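Local coordinates for CELL WALL surface anchor family protein (Streptococcus pneumoniae, PDB 2WW8) that probably mediates host cell recognition as the adhesin of the pneumococcal pilus, using a metal-binding integrin-like domain on an elongated, multi-domain stalk, at residues A[178-183]-A[205-210]; A[650-655]-A[661-666]; A[216-221]-A[263-268]; A[184-189]-A[701-706]. All coordinates share one frame; numbering follows the deposited sequence.

Contact 1: A[178-183]-A[205-210]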
loop_
_atom_site.group_PDB
_atom_site.type_symbol
_atom_site.label_atom_id
_atom_site.label_comp_id
_atom_site.label_asym_id
_atom_site.label_seq_id
_atom_site.Cartn_x
_atom_site.Cartn_y
_atom_site.Cartn_z
ATOM N N ASN A 178 0.527 0.591 -11.068
ATOM C CA ASN A 178 -0.147 -0.477 -10.369
ATOM C C ASN A 178 0.440 -1.859 -10.633
ATOM O O ASN A 178 0.469 -2.290 -11.786
ATOM C CB ASN A 178 -1.632 -0.470 -10.742
ATOM C CG ASN A 178 -2.440 -1.440 -9.892
ATOM O OD1 ASN A 178 -2.467 -1.321 -8.670
ATOM N ND2 ASN A 178 -3.098 -2.396 -10.537
ATOM N N PRO A 179 0.887 -2.564 -9.572
ATOM C CA PRO A 179 0.999 -1.982 -8.224
ATOM C C PRO A 179 2.041 -0.888 -8.071
ATOM O O PRO A 179 2.957 -0.796 -8.898
ATOM C CB PRO A 179 1.364 -3.187 -7.338
ATOM C CG PRO A 179 1.892 -4.168 -8.200
ATOM C CD PRO A 179 1.152 -4.012 -9.540
ATOM N N TYR A 180 1.923 -0.101 -6.998
ATOM C CA TYR A 180 2.740 1.076 -6.844
ATOM C C TYR A 180 3.924 0.619 -5.997
ATOM O O TYR A 180 4.917 1.311 -5.943
ATOM C CB TYR A 180 1.970 2.278 -6.259
ATOM C CG TYR A 180 1.519 2.187 -4.815
ATOM C CD1 TYR A 180 0.266 1.664 -4.482
ATOM C CD2 TYR A 180 2.369 2.627 -3.780
ATOM C CE1 TYR A 180 -0.153 1.597 -3.142
ATOM C CE2 TYR A 180 2.004 2.514 -2.424
ATOM C CZ TYR A 180 0.728 2.005 -2.132
ATOM O OH TYR A 180 0.362 1.917 -0.822
ATOM N N GLU A 181 3.803 -0.540 -5.360
ATOM C CA GLU A 181 4.900 -1.153 -4.645
ATOM C C GLU A 181 5.589 -2.272 -5.457
ATOM O O GLU A 181 4.928 -3.173 -5.981
ATOM C CB GLU A 181 4.370 -1.631 -3.295
ATOM C CG GLU A 181 5.446 -2.374 -2.486
ATOM C CD GLU A 181 5.018 -2.572 -1.012
ATOM O OE1 GLU A 181 4.401 -3.617 -0.698
ATOM O OE2 GLU A 181 5.283 -1.672 -0.169
ATOM N N ARG A 182 6.911 -2.197 -5.567
ATOM C CA ARG A 182 7.728 -3.121 -6.327
ATOM C C ARG A 182 8.586 -3.987 -5.391
ATOM O O ARG A 182 9.338 -3.475 -4.539
ATOM C CB ARG A 182 8.636 -2.300 -7.269
ATOM C CG ARG A 182 9.384 -3.130 -8.314
ATOM C CD ARG A 182 10.442 -2.247 -9.002
ATOM N NE ARG A 182 10.919 -2.943 -10.213
ATOM C CZ ARG A 182 12.021 -2.623 -10.892
ATOM N NH1 ARG A 182 12.799 -1.659 -10.432
ATOM N NH2 ARG A 182 12.380 -3.297 -11.977
ATOM N N VAL A 183 8.548 -5.302 -5.604
ATOM C CA VAL A 183 9.482 -6.211 -4.941
ATOM C C VAL A 183 10.871 -6.118 -5.598
ATOM O O VAL A 183 10.985 -6.237 -6.825
ATOM C CB VAL A 183 8.965 -7.663 -4.984
ATOM C CG1 VAL A 183 9.877 -8.581 -4.193
ATOM C CG2 VAL A 183 7.500 -7.718 -4.413
ATOM N N GLY A 205 -0.040 15.270 -3.508
ATOM C CA GLY A 205 0.968 14.716 -2.614
ATOM C C GLY A 205 1.600 13.434 -3.153
ATOM O O GLY A 205 0.868 12.567 -3.655
ATOM N N ILE A 206 2.923 13.317 -3.009
ATOM C CA ILE A 206 3.683 12.200 -3.516
ATOM C C ILE A 206 4.267 11.466 -2.304
ATOM O O ILE A 206 4.740 12.099 -1.365
ATOM C CB ILE A 206 4.872 12.663 -4.404
ATOM C CG1 ILE A 206 4.383 13.577 -5.535
ATOM C CG2 ILE A 206 5.482 11.449 -5.064
ATOM C CD1 ILE A 206 3.431 12.898 -6.468
ATOM N N GLU A 207 4.248 10.139 -2.365
ATOM C CA GLU A 207 4.810 9.271 -1.327
ATOM C C GLU A 207 5.758 8.247 -1.949
ATOM O O GLU A 207 5.363 7.577 -2.911
ATOM C CB GLU A 207 3.649 8.527 -0.633
ATOM C CG GLU A 207 4.083 7.449 0.385
ATOM C CD GLU A 207 2.960 6.439 0.564
ATOM O OE1 GLU A 207 2.855 5.436 -0.222
ATOM O OE2 GLU A 207 2.181 6.712 1.507
ATOM N N LEU A 208 6.939 8.068 -1.346
ATOM C CA LEU A 208 7.968 7.061 -1.673
ATOM C C LEU A 208 8.194 6.286 -0.388
ATOM O O LEU A 208 8.217 6.892 0.679
ATOM C CB LEU A 208 9.295 7.710 -2.099
ATOM C CG LEU A 208 9.401 8.223 -3.539
ATOM C CD1 LEU A 208 8.536 9.462 -3.767
ATOM C CD2 LEU A 208 10.885 8.466 -3.887
ATOM N N THR A 209 8.313 4.961 -0.513
ATOM C CA THR A 209 8.696 4.145 0.617
ATOM C C THR A 209 9.810 3.181 0.182
ATOM O O THR A 209 9.943 2.897 -1.014
ATOM C CB THR A 209 7.538 3.342 1.228
ATOM O OG1 THR A 209 7.205 2.211 0.408
ATOM C CG2 THR A 209 6.292 4.183 1.502
ATOM N N VAL A 210 10.590 2.710 1.167
ATOM C CA VAL A 210 11.655 1.752 0.943
ATOM C C VAL A 210 11.651 0.869 2.191
ATOM O O VAL A 210 11.562 1.368 3.304
ATOM C CB VAL A 210 13.033 2.428 0.788
ATOM C CG1 VAL A 210 14.097 1.338 0.655
ATOM C CG2 VAL A 210 13.053 3.299 -0.494
HETATM O O HOH W 1 1.924 3.176 0.818
HETATM O O HOH W 2 7.950 -0.249 0.071
#

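Contact 2: A[650-655]-A[661-666]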
loop_
_atom_site.group_PDB
_atom_site.type_symbol
_atom_site.label_atom_id
_atom_site.label_comp_id
_atom_site.label_asym_id
_atom_site.label_seq_id
_atom_site.Cartn_x
_atom_site.Cartn_y
_atom_site.Cartn_z
ATOM N N ALA A 650 19.802 9.852 8.325
ATOM C CA ALA A 650 19.104 10.158 7.069
ATOM C C ALA A 650 19.055 11.667 6.853
ATOM O O ALA A 650 18.911 12.405 7.828
ATOM C CB ALA A 650 17.662 9.605 7.037
ATOM N N LYS A 651 19.234 12.116 5.606
ATOM C CA LYS A 651 19.090 13.530 5.295
ATOM C C LYS A 651 18.232 13.601 4.052
ATOM O O LYS A 651 18.351 12.735 3.178
ATOM C CB LYS A 651 20.439 14.164 4.986
ATOM C CG LYS A 651 21.093 14.742 6.213
ATOM C CD LYS A 651 22.378 14.058 6.535
ATOM C CE LYS A 651 22.885 14.640 7.867
ATOM N NZ LYS A 651 22.087 14.366 9.123
ATOM N N VAL A 652 17.405 14.654 3.971
ATOM C CA VAL A 652 16.632 14.966 2.778
ATOM C C VAL A 652 17.198 16.245 2.174
ATOM O O VAL A 652 17.202 17.285 2.840
ATOM C CB VAL A 652 15.148 15.080 3.114
ATOM C CG1 VAL A 652 14.324 15.210 1.841
ATOM C CG2 VAL A 652 14.699 13.824 3.905
ATOM N N LEU A 653 17.679 16.181 0.933
ATOM C CA LEU A 653 18.317 17.317 0.263
ATOM C C LEU A 653 17.569 17.672 -1.008
ATOM O O LEU A 653 16.875 16.835 -1.631
ATOM C CB LEU A 653 19.781 17.004 -0.098
ATOM C CG LEU A 653 20.471 16.414 1.142
ATOM C CD1 LEU A 653 21.796 15.735 0.823
ATOM C CD2 LEU A 653 20.730 17.617 2.170
ATOM N N TYR A 654 17.708 18.932 -1.399
ATOM C CA TYR A 654 17.002 19.363 -2.598
ATOM C C TYR A 654 17.980 20.201 -3.404
ATOM O O TYR A 654 18.425 21.245 -2.918
ATOM C CB TYR A 654 15.800 20.256 -2.297
ATOM C CG TYR A 654 15.142 20.793 -3.588
ATOM C CD1 TYR A 654 14.546 19.925 -4.516
ATOM C CD2 TYR A 654 15.129 22.140 -3.886
ATOM C CE1 TYR A 654 13.967 20.388 -5.689
ATOM C CE2 TYR A 654 14.544 22.631 -5.075
ATOM C CZ TYR A 654 13.940 21.750 -5.950
ATOM O OH TYR A 654 13.333 22.187 -7.104
ATOM N N ASP A 655 18.330 19.731 -4.600
ATOM C CA ASP A 655 19.298 20.440 -5.446
ATOM C C ASP A 655 18.461 21.370 -6.340
ATOM O O ASP A 655 17.649 20.885 -7.142
ATOM C CB ASP A 655 20.116 19.443 -6.288
ATOM C CG ASP A 655 20.795 18.318 -5.447
ATOM O OD1 ASP A 655 21.375 18.594 -4.352
ATOM O OD2 ASP A 655 20.763 17.112 -5.857
ATOM N N ILE A 661 15.318 15.859 -5.409
ATOM C CA ILE A 661 15.387 15.503 -3.991
ATOM C C ILE A 661 16.325 14.301 -3.934
ATOM O O ILE A 661 16.219 13.374 -4.773
ATOM C CB ILE A 661 14.006 15.078 -3.450
ATOM C CG1 ILE A 661 13.060 16.290 -3.534
ATOM C CG2 ILE A 661 14.089 14.475 -1.998
ATOM C CD1 ILE A 661 11.644 15.963 -3.201
ATOM N N ARG A 662 17.209 14.309 -2.934
ATOM C CA ARG A 662 17.925 13.092 -2.561
ATOM C C ARG A 662 17.661 12.774 -1.087
ATOM O O ARG A 662 17.656 13.664 -0.187
ATOM C CB ARG A 662 19.439 13.228 -2.801
ATOM C CG ARG A 662 19.743 13.311 -4.292
ATOM C CD ARG A 662 20.975 14.123 -4.575
ATOM N NE ARG A 662 22.024 13.680 -3.686
ATOM C CZ ARG A 662 22.790 14.470 -2.932
ATOM N NH1 ARG A 662 22.698 15.817 -2.956
ATOM N NH2 ARG A 662 23.685 13.864 -2.167
ATOM N N VAL A 663 17.490 11.482 -0.838
ATOM C CA VAL A 663 17.479 11.030 0.552
ATOM C C VAL A 663 18.700 10.123 0.723
ATOM O O VAL A 663 18.827 9.109 0.031
ATOM C CB VAL A 663 16.170 10.285 0.924
ATOM C CG1 VAL A 663 16.245 9.812 2.411
ATOM C CG2 VAL A 663 14.920 11.076 0.601
ATOM N N THR A 664 19.580 10.499 1.648
ATOM C CA THR A 664 20.808 9.783 1.939
ATOM C C THR A 664 20.762 9.138 3.310
ATOM O O THR A 664 19.953 9.528 4.132
ATOM C CB THR A 664 22.041 10.723 1.823
ATOM O OG1 THR A 664 21.940 11.716 2.835
ATOM C CG2 THR A 664 22.159 11.443 0.417
ATOM N N GLY A 665 21.613 8.145 3.537
ATOM C CA GLY A 665 21.842 7.602 4.863
ATOM C C GLY A 665 20.786 6.589 5.282
ATOM O O GLY A 665 20.384 6.629 6.433
ATOM N N LEU A 666 20.311 5.753 4.361
ATOM C CA LEU A 666 19.303 4.748 4.687
ATOM C C LEU A 666 19.980 3.461 5.118
ATOM O O LEU A 666 20.831 2.970 4.385
ATOM C CB LEU A 666 18.452 4.385 3.444
ATOM C CG LEU A 666 17.652 5.633 2.934
ATOM C CD1 LEU A 666 16.802 5.369 1.660
ATOM C CD2 LEU A 666 16.731 6.076 4.056
#

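Contact 3: A[216-221]-A[263-268]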
loop_
_atom_site.group_PDB
_atom_site.type_symbol
_atom_site.label_atom_id
_atom_site.label_comp_id
_atom_site.label_asym_id
_atom_site.label_seq_id
_atom_site.Cartn_x
_atom_site.Cartn_y
_atom_site.Cartn_z
ATOM N N TYR A 216 21.211 -13.433 6.314
ATOM C CA TYR A 216 22.112 -14.140 7.191
ATOM C C TYR A 216 23.077 -14.921 6.298
ATOM O O TYR A 216 22.644 -15.568 5.344
ATOM C CB TYR A 216 21.295 -15.082 8.082
ATOM C CG TYR A 216 20.293 -14.325 8.930
ATOM C CD1 TYR A 216 20.715 -13.618 10.055
ATOM C CD2 TYR A 216 18.935 -14.317 8.601
ATOM C CE1 TYR A 216 19.825 -12.897 10.824
ATOM C CE2 TYR A 216 18.026 -13.607 9.361
ATOM C CZ TYR A 216 18.487 -12.918 10.471
ATOM O OH TYR A 216 17.602 -12.202 11.225
ATOM N N GLU A 217 24.373 -14.909 6.573
ATOM C CA GLU A 217 25.277 -15.648 5.692
ATOM C C GLU A 217 26.091 -16.577 6.572
ATOM O O GLU A 217 26.539 -16.197 7.655
ATOM C CB GLU A 217 26.151 -14.691 4.851
ATOM C CG GLU A 217 25.358 -13.605 4.097
ATOM C CD GLU A 217 26.203 -12.560 3.334
ATOM O OE1 GLU A 217 27.285 -12.933 2.817
ATOM O OE2 GLU A 217 25.787 -11.368 3.245
ATOM N N GLN A 218 26.271 -17.816 6.119
ATOM C CA GLN A 218 27.033 -18.752 6.911
ATOM C C GLN A 218 28.498 -18.421 6.737
ATOM O O GLN A 218 28.920 -17.740 5.816
ATOM C CB GLN A 218 26.832 -20.224 6.559
ATOM C CG GLN A 218 25.416 -20.748 6.668
ATOM C CD GLN A 218 24.613 -20.506 5.393
ATOM O OE1 GLN A 218 25.107 -19.976 4.364
ATOM N NE2 GLN A 218 23.347 -20.869 5.464
ATOM N N LYS A 219 29.285 -18.930 7.663
ATOM C CA LYS A 219 30.726 -18.716 7.532
ATOM C C LYS A 219 31.271 -19.249 6.182
ATOM O O LYS A 219 32.259 -18.719 5.655
ATOM C CB LYS A 219 31.408 -19.106 8.845
ATOM C CG LYS A 219 30.495 -18.620 10.042
ATOM C CD LYS A 219 30.661 -17.186 10.587
ATOM C CE LYS A 219 29.444 -16.764 11.411
ATOM N NZ LYS A 219 29.594 -15.914 12.653
ATOM N N ASP A 220 30.562 -20.219 5.584
ATOM C CA ASP A 220 30.835 -20.707 4.218
ATOM C C ASP A 220 29.604 -20.725 3.303
ATOM O O ASP A 220 28.763 -21.613 3.453
ATOM C CB ASP A 220 31.436 -22.128 4.224
ATOM C CG ASP A 220 31.775 -22.599 2.802
ATOM O OD1 ASP A 220 31.201 -22.000 1.857
ATOM O OD2 ASP A 220 32.605 -23.526 2.601
ATOM N N LYS A 221 29.523 -19.809 2.335
ATOM C CA LYS A 221 28.278 -19.565 1.574
ATOM C C LYS A 221 27.690 -20.773 0.837
ATOM O O LYS A 221 26.456 -20.919 0.708
ATOM C CB LYS A 221 28.402 -18.405 0.573
ATOM C CG LYS A 221 28.350 -17.016 1.191
ATOM C CD LYS A 221 29.659 -16.655 1.910
ATOM C CE LYS A 221 29.657 -15.226 2.457
ATOM N NZ LYS A 221 29.265 -14.297 1.356
ATOM N N THR A 263 14.795 -19.711 7.597
ATOM C CA THR A 263 14.277 -20.040 6.285
ATOM C C THR A 263 14.180 -18.797 5.409
ATOM O O THR A 263 13.741 -18.872 4.287
ATOM C CB THR A 263 12.907 -20.708 6.380
ATOM O OG1 THR A 263 11.944 -19.809 6.966
ATOM C CG2 THR A 263 12.974 -22.035 7.129
ATOM N N SER A 264 14.605 -17.641 5.903
ATOM C CA SER A 264 14.690 -16.461 5.049
ATOM C C SER A 264 15.741 -16.698 3.951
ATOM O O SER A 264 15.640 -16.120 2.882
ATOM C CB SER A 264 14.988 -15.183 5.868
ATOM O OG SER A 264 16.277 -15.332 6.464
ATOM N N ASP A 265 16.751 -17.526 4.184
ATOM C CA ASP A 265 17.502 -18.057 3.043
ATOM C C ASP A 265 16.809 -19.348 2.529
ATOM O O ASP A 265 16.770 -20.366 3.240
ATOM C CB ASP A 265 18.944 -18.346 3.470
ATOM C CG ASP A 265 19.806 -18.953 2.340
ATOM O OD1 ASP A 265 19.334 -19.637 1.405
ATOM O OD2 ASP A 265 21.034 -18.749 2.364
ATOM N N SER A 266 16.303 -19.328 1.298
ATOM C CA SER A 266 15.592 -20.480 0.717
ATOM C C SER A 266 16.429 -21.779 0.573
ATOM O O SER A 266 15.841 -22.850 0.361
ATOM C CB SER A 266 14.965 -20.071 -0.648
ATOM O OG SER A 266 15.999 -19.931 -1.638
ATOM N N GLU A 267 17.762 -21.720 0.666
ATOM C CA GLU A 267 18.536 -22.972 0.734
ATOM C C GLU A 267 18.520 -23.781 2.037
ATOM O O GLU A 267 18.857 -24.983 2.056
ATOM C CB GLU A 267 19.993 -22.774 0.334
ATOM C CG GLU A 267 20.204 -21.866 -0.843
ATOM C CD GLU A 267 20.505 -22.701 -2.028
ATOM O OE1 GLU A 267 19.618 -23.569 -2.243
ATOM O OE2 GLU A 267 21.589 -22.498 -2.669
ATOM N N ASN A 268 18.081 -23.154 3.130
ATOM C CA ASN A 268 18.242 -23.759 4.442
ATOM C C ASN A 268 17.017 -24.649 4.588
ATOM O O ASN A 268 16.047 -24.414 3.909
ATOM C CB ASN A 268 18.291 -22.686 5.533
ATOM C CG ASN A 268 19.588 -21.883 5.517
ATOM O OD1 ASN A 268 20.601 -22.302 4.959
ATOM N ND2 ASN A 268 19.583 -20.761 6.215
HETATM O O HOH W 3 19.193 -14.956 5.008
HETATM O O HOH W 4 21.470 -18.698 6.345
HETATM O O HOH W 5 22.208 -21.079 3.023
#

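Contact 4: A[184-189]-A[701-706]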
loop_
_atom_site.group_PDB
_atom_site.type_symbol
_atom_site.label_atom_id
_atom_site.label_comp_id
_atom_site.label_asym_id
_atom_site.label_seq_id
_atom_site.Cartn_x
_atom_site.Cartn_y
_atom_site.Cartn_z
ATOM N N ILE A 184 11.913 -5.954 -4.781
ATOM C CA ILE A 184 13.270 -6.009 -5.245
ATOM C C ILE A 184 14.112 -6.940 -4.388
ATOM O O ILE A 184 13.680 -7.341 -3.290
ATOM C CB ILE A 184 13.922 -4.588 -5.259
ATOM C CG1 ILE A 184 13.825 -3.935 -3.870
ATOM C CG2 ILE A 184 13.327 -3.813 -6.341
ATOM C CD1 ILE A 184 14.599 -2.612 -3.721
ATOM N N PRO A 185 15.307 -7.310 -4.877
ATOM C CA PRO A 185 16.090 -8.288 -4.092
ATOM C C PRO A 185 16.389 -7.726 -2.704
ATOM O O PRO A 185 16.480 -8.484 -1.781
ATOM C CB PRO A 185 17.397 -8.412 -4.902
ATOM C CG PRO A 185 16.952 -8.243 -6.316
ATOM C CD PRO A 185 15.934 -7.044 -6.187
ATOM N N GLU A 186 16.504 -6.405 -2.551
ATOM C CA GLU A 186 16.830 -5.790 -1.272
ATOM C C GLU A 186 15.621 -5.530 -0.364
ATOM O O GLU A 186 15.771 -5.065 0.779
ATOM C CB GLU A 186 17.613 -4.501 -1.514
ATOM C CG GLU A 186 18.945 -4.713 -2.131
ATOM C CD GLU A 186 18.882 -4.878 -3.669
ATOM O OE1 GLU A 186 17.845 -4.595 -4.291
ATOM O OE2 GLU A 186 19.909 -5.288 -4.243
ATOM N N GLY A 187 14.410 -5.800 -0.854
ATOM C CA GLY A 187 13.206 -5.542 -0.036
ATOM C C GLY A 187 12.075 -5.082 -0.909
ATOM O O GLY A 187 11.668 -5.810 -1.799
ATOM N N THR A 188 11.545 -3.892 -0.665
ATOM C CA THR A 188 10.510 -3.370 -1.552
ATOM C C THR A 188 10.725 -1.848 -1.696
ATOM O O THR A 188 11.396 -1.222 -0.866
ATOM C CB THR A 188 9.116 -3.586 -0.932
ATOM O OG1 THR A 188 8.992 -2.684 0.166
ATOM C CG2 THR A 188 8.895 -5.055 -0.442
ATOM N N LEU A 189 10.180 -1.251 -2.754
ATOM C CA LEU A 189 10.173 0.182 -2.858
ATOM C C LEU A 189 8.813 0.555 -3.442
ATOM O O LEU A 189 8.109 -0.325 -3.989
ATOM C CB LEU A 189 11.376 0.765 -3.651
ATOM C CG LEU A 189 11.629 0.223 -5.066
ATOM C CD1 LEU A 189 10.551 0.789 -6.006
ATOM C CD2 LEU A 189 13.013 0.586 -5.633
ATOM N N HIS A 701 19.733 3.458 -4.680
ATOM C CA HIS A 701 21.012 2.726 -4.651
ATOM C C HIS A 701 20.966 2.084 -3.259
ATOM O O HIS A 701 21.111 2.807 -2.285
ATOM C CB HIS A 701 22.248 3.638 -4.726
ATOM C CG HIS A 701 22.486 4.207 -6.091
ATOM N ND1 HIS A 701 21.723 5.229 -6.614
ATOM C CD2 HIS A 701 23.405 3.904 -7.040
ATOM C CE1 HIS A 701 22.148 5.525 -7.833
ATOM N NE2 HIS A 701 23.186 4.751 -8.106
ATOM N N PRO A 702 20.774 0.745 -3.163
ATOM C CA PRO A 702 20.691 0.159 -1.823
ATOM C C PRO A 702 21.958 0.333 -0.996
ATOM O O PRO A 702 21.863 0.305 0.223
ATOM C CB PRO A 702 20.496 -1.369 -2.099
ATOM C CG PRO A 702 19.823 -1.389 -3.429
ATOM C CD PRO A 702 20.504 -0.257 -4.208
ATOM N N LYS A 703 23.124 0.464 -1.611
ATOM C CA LYS A 703 24.401 0.528 -0.860
ATOM C C LYS A 703 25.276 1.544 -1.583
ATOM O O LYS A 703 25.485 1.409 -2.808
ATOM C CB LYS A 703 25.067 -0.870 -0.764
ATOM C CG LYS A 703 24.184 -2.073 -0.321
ATOM C CD LYS A 703 24.925 -3.454 -0.140
ATOM C CE LYS A 703 24.041 -4.755 0.087
ATOM N NZ LYS A 703 22.638 -5.176 -0.562
ATOM N N GLU A 704 25.732 2.611 -0.917
ATOM C CA GLU A 704 26.739 3.499 -1.535
ATOM C C GLU A 704 27.985 2.735 -1.941
ATOM O O GLU A 704 28.547 3.038 -2.975
ATOM C CB GLU A 704 27.091 4.743 -0.703
ATOM C CG GLU A 704 26.003 5.869 -0.941
ATOM C CD GLU A 704 26.418 6.984 -1.907
ATOM O OE1 GLU A 704 27.651 7.249 -1.802
ATOM O OE2 GLU A 704 25.573 7.560 -2.697
ATOM N N VAL A 705 28.342 1.677 -1.212
ATOM C CA VAL A 705 29.452 0.795 -1.595
ATOM C C VAL A 705 29.267 0.210 -3.035
ATOM O O VAL A 705 30.256 0.099 -3.780
ATOM C CB VAL A 705 29.832 -0.207 -0.450
ATOM C CG1 VAL A 705 29.307 -1.628 -0.665
ATOM C CG2 VAL A 705 31.334 -0.252 -0.252
ATOM N N GLU A 706 28.038 -0.116 -3.469
ATOM C CA GLU A 706 27.802 -0.595 -4.829
ATOM C C GLU A 706 27.144 0.481 -5.699
ATOM O O GLU A 706 25.916 0.559 -5.882
ATOM C CB GLU A 706 26.932 -1.846 -4.798
ATOM C CG GLU A 706 27.362 -2.991 -3.875
ATOM C CD GLU A 706 26.465 -4.242 -4.088
ATOM O OE1 GLU A 706 25.622 -4.235 -5.034
ATOM O OE2 GLU A 706 26.588 -5.243 -3.319
HETATM O O HOH W 6 22.247 -4.516 -3.137
#

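Contact 1: A[178-183]-A[205-210]
Tyr180 and Glu207 make the closest approach: CE2 of Tyr180 lies 3.8 Å from OE1 of Glu207. The ring and the carboxylate meet obliquely, their planes 42° apart. A water joins their polar ends. It lies in the plane of the tyrosine ring at its edge, 2.6 Å from Tyr180 OH, and donates to Glu207 OE1 at 2.7 Å. The second pair meets in the same indirect way. Glu181 OE2 and Thr209 OG1 are 4.4 Å apart. Another water bridges them, donating to Glu181 OE2 at 3.0 Å and sitting 2.6 Å from Thr209 OG1.

The gap has a simple cause. Strands 171-184, 187-196 and 203-218 form an antiparallel meander, and 187-196 runs between the other two. Side chains from the outer strands must therefore reach across the middle one. Tyr180 holds CG between its backbone N and carbonyl carbon (chi1 69°), which swings the ring over Ser190 and Arg192. Glu207 reaches out from the far strand with its chain extended beyond CG.

Second-shell residues on the middle strand fix the polar ends. Arg192 NE makes a salt bridge to Glu207 OE1, the same oxygen that takes the water. That pairing would be expected to favour the ionised carboxylate. Ser190 OG is hydrogen-bonded to Thr209 OG1. The backbone N of Glu181 is hydrogen-bonded to a sulfonate oxygen of a buffer molecule, probably from the crystallisation liquor.

Contact 2: A[650-655]-A[661-666]
The guanidinium of Arg662 has CD1 of Leu653 over one face, 3.9 Å from NH1. At its edge, in plane, lies OD1 of Asp655. This carboxylate is nearly coplanar with the guanidinium, yet the salt bridge is long: Arg662 NH1 to Asp655 OD1 is 3.4 Å, a weak hydrogen bond. The bend of Arg662 at chi3 (48°) turns its end back toward the facing strand. Asp655 has a second charged partner, Arg660, which holds OD2. The other flat group is the ring of Tyr654. CG1 of Ile661 approaches its CD1 to 4.0 Å, and Phe616 meets the ring with the planes inclined.

Strands 651-655 and 660-668 form a beta hairpin in the Ig-like domain of the tip pilin family. Lys651-Thr664 and Leu653-Arg662 are hydrogen-bonded pairs, with side chains on one face. The shortest rung is Leu653 N to Arg662 O, 2.8 Å. Val652-Val663 and Tyr654-Ile661 are non-hydrogen-bonded pairs on the opposite face. There Val652 CG1 and Ile661 CG2 lie side by side, 3.9 Å apart, near Phe616 and Leu608. Farther along, Gly665 and Leu666 both face Gly596 of strand 593-601, a G1 beta bulge in which Gly665 takes a positive phi of 82°.

Contact 3: A[216-221]-A[263-268]
The last part of strand 203-218 passes beside a type I beta turn, Asp265 to Asn268, with the CA atoms of Tyr216 and Asp265 7.3 Å apart. The turn belongs to the link between helix 247-263 and strand 269-275. That strand is at one margin of the parallel sheet of a domain whose fold and magnesium site, with Ser234, Ser236 and Asp387, are as in von Willebrand factor A domains and their integrin counterparts. Strand 203-218 belongs to the beta-strand region that leads into this domain, pairing with strand 587-591, so the contact lies at the entry to the domain.

Direct touching is slight. Ser264 OG comes to the edge of the Tyr216 ring, in its plane, 3.6 Å from CD2. The hydroxyl is itself held by Lys261 O, and the ring meets Phe583 edge-to-face. Gln218 and Asn268 approach from opposite directions with their amide planes 77° apart. The bend of Gln218 at chi2 (86°) carries its amide to the turn.

Asn268 is held by the backbone on its own side of the contact. Its ND2 is bonded to Ile262 O and its OD1 accepts from Leu225 N.

Waters fill in the rest. One accepts from Tyr216 N and donates to Ser264 OG. Another takes a bond from Asn268 ND2 and donates weakly to Tyr216 O. Asp265 also forms an Asx turn, its OD1 accepting from Glu267 N at 2.7 Å. Its OD2 takes a bond of 2.7 Å from a third water, which accepts from Gln218 NE2 at 2.7 Å and also donates to Asn268 OD1 at 2.8 Å.

Contact 4: A[184-189]-A[701-706]
Glu186 OE2 is gripped by two groups: a salt bridge from Arg711 NH2 and a water that donates at 2.7 Å. The same water accepts from Lys703 NZ, also at 2.7 Å, and so couples the two charged side chains. The charges themselves stay apart, with Glu186 OE2 4.6 Å from Lys703 NZ, beyond a salt bridge. The amine has a further partner, the backbone Ser592 O. The nearby arginine and lysine probably stabilise the charge of this buried carboxylate.

The closest packing is Glu186 against the ring of Pro702. CD of Glu186 lies 3.6 Å from CG of Pro702, and CG of Glu186 is 3.7 Å from both CG and CB of the ring. The glutamate chain is bent at chi2 (82°), which lays its methylene and carboxyl carbons along these two ring atoms. Lys703 approaches with its end: its chain is extended until a bend at chi4 (38°), which brings NZ to 4.0 Å from Glu186 CG.

Glu186 owes its position to a tight hairpin. Ile184 to Gly187 is a type I beta turn, closed by backbone bonds both ways between these two residues. Pro185 and Glu186 form its tip. Gly187, the last residue of the turn, has a positive phi of 145°. Glu186 O also accepts from Ser592 OG. The turn joins strands 171-184 and 187-196, and it packs on the loop between strands 699-701 and 711-712 of the Ig-like domain, with Arg711 of the latter strand touching both Ile184 and Pro702.

From the N terminus, segment 178-183 comes first and is followed at once by 184-189, which turns the chain back. Contact 1 closes a short loop when 205-210 arrives. Strand 203-218 then runs on to 216-221, and contact 3 closes at 263-268, inside the integrin-like domain. Contact 2 closes a hairpin much later, at 661-666. Contact 4 closes last, at 701-706. Its long loop encloses contacts 2 and 3 and crosses contact 1. Contacts 1 and 4 touch, through Arg182 N and Leu189 O. Contact 3 ties strand 203-218 to the metal-binding domain; contact 4 ties the turn after strand 171-184 to the loop after strand 699-701, a strand of the sheet that also holds contact 2.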